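Methyltransferase-like protein 5 (Pyrococcus horikoshii, PDB 1WY7) probably acts as an S-adenosylmethionine-dependent methyltransferase on nucleic acid, with RNA the putative substrate, and was crystallised with copurified S-adenosyl-L-homocysteine. Local coordinates at residues P120-Q125 with I193-Y198; K160-H165 with Y198-V203. All coordinates share one frame; numbering follows the deposited sequence.

How the contacts relate
Both contacts use strand 191-202, which runs antiparallel to its neighbours 143-149 and 167-179 in the seven-stranded sheet, but they use opposite faces of it. Contact 1 draws on Ile-193 and Val-195 and meets the loop after strand 115-118, about 10 Å (centre to centre) from the middle of the chain and on the cofactor side. Contact 2 draws on Phe-200 and on Val-203 just past the strand, meets helix 152-164, and lies about 16 Å from the chain centre, running from buried residues to the exposed Trp-163. Both are apolar between their segments; contact 1 is a single ring on two branched aliphatics, contact 2 two separate aromatic-to-small-side-chain touches. Their centres are about 16 Å apart.

Contact 1 of 2, residues P120-Q125 with I193-Y198; sequences PPFGSQ and ITVDIY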
loop_
_atom_site.group_PDB
_atom_site.type_symbol
_atom_site.label_atom_id
_atom_site.label_comp_id
_atom_site.label_asym_id
_atom_site.label_seq_id
_atom_site.Cartn_x
_atom_site.Cartn_y
_atom_site.Cartn_z
ATOM N N PRO A 120 4.563 -1.483 -0.492
ATOM C CA PRO A 120 5.425 -2.398 -1.248
ATOM C C PRO A 120 6.599 -2.927 -0.453
ATOM O O PRO A 120 6.922 -2.401 0.602
ATOM C CB PRO A 120 5.866 -1.536 -2.431
ATOM C CG PRO A 120 6.038 -0.181 -1.784
ATOM C CD PRO A 120 4.818 -0.078 -0.876
ATOM N N PRO A 121 7.237 -4.001 -0.940
ATOM C CA PRO A 121 8.389 -4.530 -0.204
ATOM C C PRO A 121 9.458 -3.446 -0.212
ATOM O O PRO A 121 9.593 -2.724 -1.199
ATOM C CB PRO A 121 8.792 -5.765 -1.020
ATOM C CG PRO A 121 8.263 -5.482 -2.380
ATOM C CD PRO A 121 6.928 -4.841 -2.106
ATOM N N PHE A 122 10.193 -3.315 0.886
ATOM C CA PHE A 122 11.229 -2.298 0.962
ATOM C C PHE A 122 12.473 -2.691 0.158
ATOM O O PHE A 122 13.307 -1.846 -0.170
ATOM C CB PHE A 122 11.566 -2.014 2.429
ATOM C CG PHE A 122 10.380 -1.545 3.237
ATOM C CD1 PHE A 122 9.472 -0.636 2.694
ATOM C CD2 PHE A 122 10.169 -2.005 4.534
ATOM C CE1 PHE A 122 8.372 -0.193 3.429
ATOM C CE2 PHE A 122 9.073 -1.565 5.276
ATOM C CZ PHE A 122 8.175 -0.658 4.720
ATOM N N GLY A 123 12.578 -3.970 -0.182
ATOM C CA GLY A 123 13.715 -4.423 -0.955
ATOM C C GLY A 123 14.848 -4.873 -0.063
ATOM O O GLY A 123 16.014 -4.824 -0.451
ATOM N N SER A 124 14.505 -5.309 1.142
ATOM C CA SER A 124 15.516 -5.773 2.069
ATOM C C SER A 124 15.711 -7.278 1.917
ATOM O O SER A 124 16.755 -7.812 2.285
ATOM C CB SER A 124 15.124 -5.405 3.502
ATOM O OG SER A 124 13.778 -5.744 3.758
ATOM N N GLN A 125 14.715 -7.953 1.354
ATOM C CA GLN A 125 14.799 -9.392 1.144
ATOM C C GLN A 125 15.336 -9.691 -0.254
ATOM O O GLN A 125 15.990 -10.714 -0.477
ATOM C CB GLN A 125 13.419 -10.027 1.338
ATOM C CG GLN A 125 12.885 -9.847 2.748
ATOM C CD GLN A 125 13.758 -10.536 3.779
ATOM O OE1 GLN A 125 13.857 -10.093 4.925
ATOM N NE2 GLN A 125 14.390 -11.636 3.377
ATOM N N ILE A 193 10.195 -0.299 13.290
ATOM C CA ILE A 193 10.927 0.478 12.296
ATOM C C ILE A 193 10.232 1.805 12.045
ATOM O O ILE A 193 9.056 1.974 12.340
ATOM C CB ILE A 193 11.025 -0.225 10.916
ATOM C CG1 ILE A 193 9.644 -0.704 10.488
ATOM C CG2 ILE A 193 12.037 -1.348 10.959
ATOM C CD1 ILE A 193 9.552 -1.054 9.011
ATOM N N THR A 194 10.976 2.741 11.477
ATOM C CA THR A 194 10.431 4.037 11.170
ATOM C C THR A 194 10.257 4.125 9.668
ATOM O O THR A 194 11.202 3.904 8.916
ATOM C CB THR A 194 11.369 5.125 11.644
ATOM O OG1 THR A 194 11.628 4.927 13.038
ATOM C CG2 THR A 194 10.745 6.495 11.418
ATOM N N VAL A 195 9.039 4.431 9.233
ATOM C CA VAL A 195 8.755 4.544 7.811
ATOM C C VAL A 195 8.211 5.927 7.451
ATOM O O VAL A 195 7.737 6.673 8.312
ATOM C CB VAL A 195 7.697 3.477 7.343
ATOM C CG1 VAL A 195 8.240 2.055 7.531
ATOM C CG2 VAL A 195 6.398 3.639 8.129
ATOM N N ASP A 196 8.307 6.257 6.167
ATOM C CA ASP A 196 7.786 7.500 5.630
ATOM C C ASP A 196 6.602 7.090 4.768
ATOM O O ASP A 196 6.663 6.087 4.044
ATOM C CB ASP A 196 8.802 8.202 4.718
ATOM C CG ASP A 196 9.965 8.793 5.474
ATOM O OD1 ASP A 196 11.098 8.668 4.972
ATOM O OD2 ASP A 196 9.754 9.382 6.557
ATOM N N ILE A 197 5.525 7.853 4.861
ATOM C CA ILE A 197 4.351 7.617 4.044
ATOM C C ILE A 197 4.418 8.761 3.028
ATOM O O ILE A 197 4.370 9.940 3.398
ATOM C CB ILE A 197 3.061 7.709 4.881
ATOM C CG1 ILE A 197 3.095 6.644 5.979
ATOM C CG2 ILE A 197 1.846 7.547 3.979
ATOM C CD1 ILE A 197 1.888 6.652 6.881
ATOM N N TYR A 198 4.565 8.412 1.754
ATOM C CA TYR A 198 4.675 9.414 0.703
ATOM C C TYR A 198 3.421 9.596 -0.116
ATOM O O TYR A 198 2.611 8.689 -0.248
ATOM C CB TYR A 198 5.765 9.048 -0.319
ATOM C CG TYR A 198 7.194 9.061 0.151
ATOM C CD1 TYR A 198 7.743 7.965 0.823
ATOM C CD2 TYR A 198 8.026 10.147 -0.132
ATOM C CE1 TYR A 198 9.094 7.951 1.196
ATOM C CE2 TYR A 198 9.375 10.139 0.236
ATOM C CZ TYR A 198 9.894 9.041 0.901
ATOM O OH TYR A 198 11.203 9.058 1.311
#
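Phe-122 lays the far end of its ring against two aliphatic side chains of strand 191-202: CE2 is 3.8 Å from Ile-193 CD1, and CZ is 3.9 Å from Val-195 CG1. Each methyl comes in obliquely to the ring. The side chains of both segments span the distance: the nearest CA atoms, those of Phe-122 and Val-195, are 10.0 Å apart. Ile-193 contributes by its long branch; with chi1 at 49°, CG1 sits between the backbone N and carbonyl carbon and carries CD1 out to CE2. The side chains of Val-195 and Phe-122 cross at about a right angle. The two segments bury only 88 Å² together, a small and purely apolar patch. Pro-120, Pro-121 and Phe-122 belong to an N-P-P-F sequence, the (Asp/Asn)-Pro-Pro-(Tyr/Phe) motif of amino-group methyltransferases such as the N6-adenine enzymes, and the Phe-122 side chain lies about 8 Å from the bound S-adenosyl-L-homocysteine, consistent with a place beside the active site. Glu-26 grips the loop backbone through the N atoms of Phe-122, Gly-123 and Ser-124. Phe-122 also touches Leu-149, and Val-195 touches Ile-147, both on strand 143-149; Ile-193 packs on Ile-177 of strand 167-179, while Ile-197 reaches helix 32-44.

Contact 2 of 2, residues K160-H165 with Y198-V203; sequences KFSWEH and YRFSKV
Helix-on-sheet packing in the Rossmann-like methyltransferase fold joins the C-terminal end of helix 152-164 to the last strand, 191-202, which is inserted antiparallel between strands 143-149 and 167-179. At the buried end, Ser-162 CB rests obliquely against the Phe-200 ring, 3.7 Å from CD1 and equally far from CE1 of that residue. The small serine lets the two backbones come close, with 7.7 Å between Ser-162 CA and Phe-200 CA. Phe-200 has chi1 at -58°, which sets CG anti to the carbonyl carbon and places CD1 and CE1 against Ser-162 CB. The ring also meets Phe-138 of helix 131-140 edge-to-face and touches Ile-158. Ser-162 OG passes 4.0 Å from Phe-200 CE1 but turns chiefly to its own helix, where its single O-H can serve Ile-158 O, the stronger partner, or Glu-159 O, with a weak further bond to Phe-167 O. Replacing Phe-200 by an alanine is likely to open a gap between helix and sheet, leaving Ser-162 CB and the Phe-138 ring without their aromatic partner. At the outer end, Trp-163 sets out away from the strand, yet its indole returns far enough to bring CZ3 within 3.6 Å of Val-203 CG2, again obliquely. Val-168 of strand 167-179 touches the same Trp-163 side chain. With 155 Å² buried and neither touch polar, van der Waals contact and burial of apolar surface, not directional bonds, join these two segments.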
loop_
_atom_site.group_PDB
_atom_site.type_symbol
_atom_site.label_atom_id
_atom_site.label_comp_id
_atom_site.label_asym_id
_atom_site.label_seq_id
_atom_site.Cartn_x
_atom_site.Cartn_y
_atom_site.Cartn_z
ATOM N N LYS A 160 14.802 11.173 -5.907
ATOM C CA LYS A 160 15.430 11.181 -7.229
ATOM C C LYS A 160 14.692 10.303 -8.234
ATOM O O LYS A 160 14.460 10.711 -9.372
ATOM C CB LYS A 160 16.896 10.721 -7.151
ATOM C CG LYS A 160 17.885 11.843 -6.839
ATOM C CD LYS A 160 19.342 11.375 -6.883
ATOM C CE LYS A 160 19.662 10.423 -5.738
ATOM N NZ LYS A 160 21.110 10.047 -5.681
ATOM N N PHE A 161 14.319 9.099 -7.816
ATOM C CA PHE A 161 13.618 8.179 -8.707
ATOM C C PHE A 161 12.269 8.733 -9.179
ATOM O O PHE A 161 11.950 8.676 -10.370
ATOM C CB PHE A 161 13.420 6.828 -8.018
ATOM C CG PHE A 161 12.955 5.727 -8.942
ATOM C CD1 PHE A 161 11.602 5.452 -9.094
ATOM C CD2 PHE A 161 13.881 4.935 -9.625
ATOM C CE1 PHE A 161 11.175 4.407 -9.900
ATOM C CE2 PHE A 161 13.463 3.887 -10.434
ATOM C CZ PHE A 161 12.110 3.619 -10.572
ATOM N N SER A 162 11.485 9.282 -8.258
ATOM C CA SER A 162 10.188 9.824 -8.632
ATOM C C SER A 162 10.357 10.996 -9.592
ATOM O O SER A 162 9.579 11.169 -10.529
ATOM C CB SER A 162 9.408 10.287 -7.387
ATOM O OG SER A 162 10.037 11.391 -6.754
ATOM N N TRP A 163 11.377 11.811 -9.353
ATOM C CA TRP A 163 11.619 12.962 -10.210
ATOM C C TRP A 163 11.931 12.534 -11.640
ATOM O O TRP A 163 11.372 13.070 -12.597
ATOM C CB TRP A 163 12.780 13.796 -9.678
ATOM C CG TRP A 163 12.958 15.052 -10.453
ATOM C CD1 TRP A 163 14.050 15.418 -11.183
ATOM C CD2 TRP A 163 11.995 16.099 -10.613
ATOM N NE1 TRP A 163 13.826 16.629 -11.790
ATOM C CE2 TRP A 163 12.573 17.072 -11.458
ATOM C CE3 TRP A 163 10.698 16.312 -10.125
ATOM C CZ2 TRP A 163 11.901 18.242 -11.828
ATOM C CZ3 TRP A 163 10.029 17.477 -10.494
ATOM C CH2 TRP A 163 10.634 18.427 -11.338
ATOM N N GLU A 164 12.825 11.563 -11.778
ATOM C CA GLU A 164 13.199 11.077 -13.094
ATOM C C GLU A 164 11.998 10.525 -13.828
ATOM O O GLU A 164 12.019 10.406 -15.045
ATOM C CB GLU A 164 14.246 9.993 -12.969
ATOM C CG GLU A 164 15.454 10.452 -12.228
ATOM C CD GLU A 164 16.515 9.388 -12.174
ATOM O OE1 GLU A 164 17.495 9.598 -11.435
ATOM O OE2 GLU A 164 16.370 8.354 -12.871
ATOM N N HIS A 165 10.945 10.187 -13.091
ATOM C CA HIS A 165 9.751 9.649 -13.729
ATOM C C HIS A 165 8.601 10.640 -13.778
ATOM O O HIS A 165 7.444 10.254 -13.946
ATOM C CB HIS A 165 9.332 8.350 -13.041
ATOM C CG HIS A 165 10.263 7.213 -13.312
ATOM N ND1 HIS A 165 10.243 6.503 -14.496
ATOM C CD2 HIS A 165 11.292 6.706 -12.591
ATOM C CE1 HIS A 165 11.217 5.613 -14.488
ATOM N NE2 HIS A 165 11.869 5.713 -13.347
ATOM N N TYR A 198 4.565 8.412 1.754
ATOM C CA TYR A 198 4.675 9.414 0.703
ATOM C C TYR A 198 3.421 9.596 -0.116
ATOM O O TYR A 198 2.611 8.689 -0.248
ATOM C CB TYR A 198 5.765 9.048 -0.319
ATOM C CG TYR A 198 7.194 9.061 0.151
ATOM C CD1 TYR A 198 7.743 7.965 0.823
ATOM C CD2 TYR A 198 8.026 10.147 -0.132
ATOM C CE1 TYR A 198 9.094 7.951 1.196
ATOM C CE2 TYR A 198 9.375 10.139 0.236
ATOM C CZ TYR A 198 9.894 9.041 0.901
ATOM O OH TYR A 198 11.203 9.058 1.311
ATOM N N ARG A 199 3.297 10.790 -0.680
ATOM C CA ARG A 199 2.228 11.113 -1.604
ATOM C C ARG A 199 2.967 11.742 -2.779
ATOM O O ARG A 199 3.611 12.779 -2.619
ATOM C CB ARG A 199 1.249 12.130 -1.052
ATOM C CG ARG A 199 0.186 12.445 -2.105
ATOM C CD ARG A 199 -0.810 13.485 -1.684
ATOM N NE ARG A 199 -1.826 13.648 -2.722
ATOM C CZ ARG A 199 -1.738 14.504 -3.736
ATOM N NH1 ARG A 199 -2.721 14.561 -4.629
ATOM N NH2 ARG A 199 -0.680 15.313 -3.846
ATOM N N PHE A 200 2.897 11.099 -3.938
ATOM C CA PHE A 200 3.555 11.579 -5.153
ATOM C C PHE A 200 2.469 12.123 -6.083
ATOM O O PHE A 200 1.369 11.575 -6.141
ATOM C CB PHE A 200 4.266 10.424 -5.874
ATOM C CG PHE A 200 5.298 9.705 -5.039
ATOM C CD1 PHE A 200 6.603 10.161 -4.981
ATOM C CD2 PHE A 200 4.973 8.527 -4.378
ATOM C CE1 PHE A 200 7.580 9.451 -4.283
ATOM C CE2 PHE A 200 5.937 7.809 -3.680
ATOM C CZ PHE A 200 7.243 8.268 -3.631
ATOM N N SER A 201 2.781 13.190 -6.812
ATOM C CA SER A 201 1.834 13.785 -7.746
ATOM C C SER A 201 2.564 14.010 -9.073
ATOM O O SER A 201 3.702 14.494 -9.075
ATOM C CB SER A 201 1.330 15.116 -7.187
ATOM O OG SER A 201 0.333 15.676 -8.022
ATOM N N LYS A 202 1.932 13.666 -10.192
ATOM C CA LYS A 202 2.580 13.843 -11.497
ATOM C C LYS A 202 2.795 15.320 -11.837
ATOM O O LYS A 202 1.841 16.096 -11.883
ATOM C CB LYS A 202 1.762 13.173 -12.608
ATOM C CG LYS A 202 2.474 13.196 -13.955
ATOM C CD LYS A 202 1.921 12.175 -14.935
ATOM C CE LYS A 202 2.927 11.932 -16.058
ATOM N NZ LYS A 202 2.497 10.864 -17.009
ATOM N N VAL A 203 4.051 15.697 -12.079
ATOM C CA VAL A 203 4.400 17.086 -12.396
ATOM C C VAL A 203 3.480 17.662 -13.467
ATOM O O VAL A 203 3.368 17.117 -14.569
ATOM C CB VAL A 203 5.872 17.202 -12.847
ATOM C CG1 VAL A 203 6.206 18.650 -13.162
ATOM C CG2 VAL A 203 6.788 16.680 -11.744
#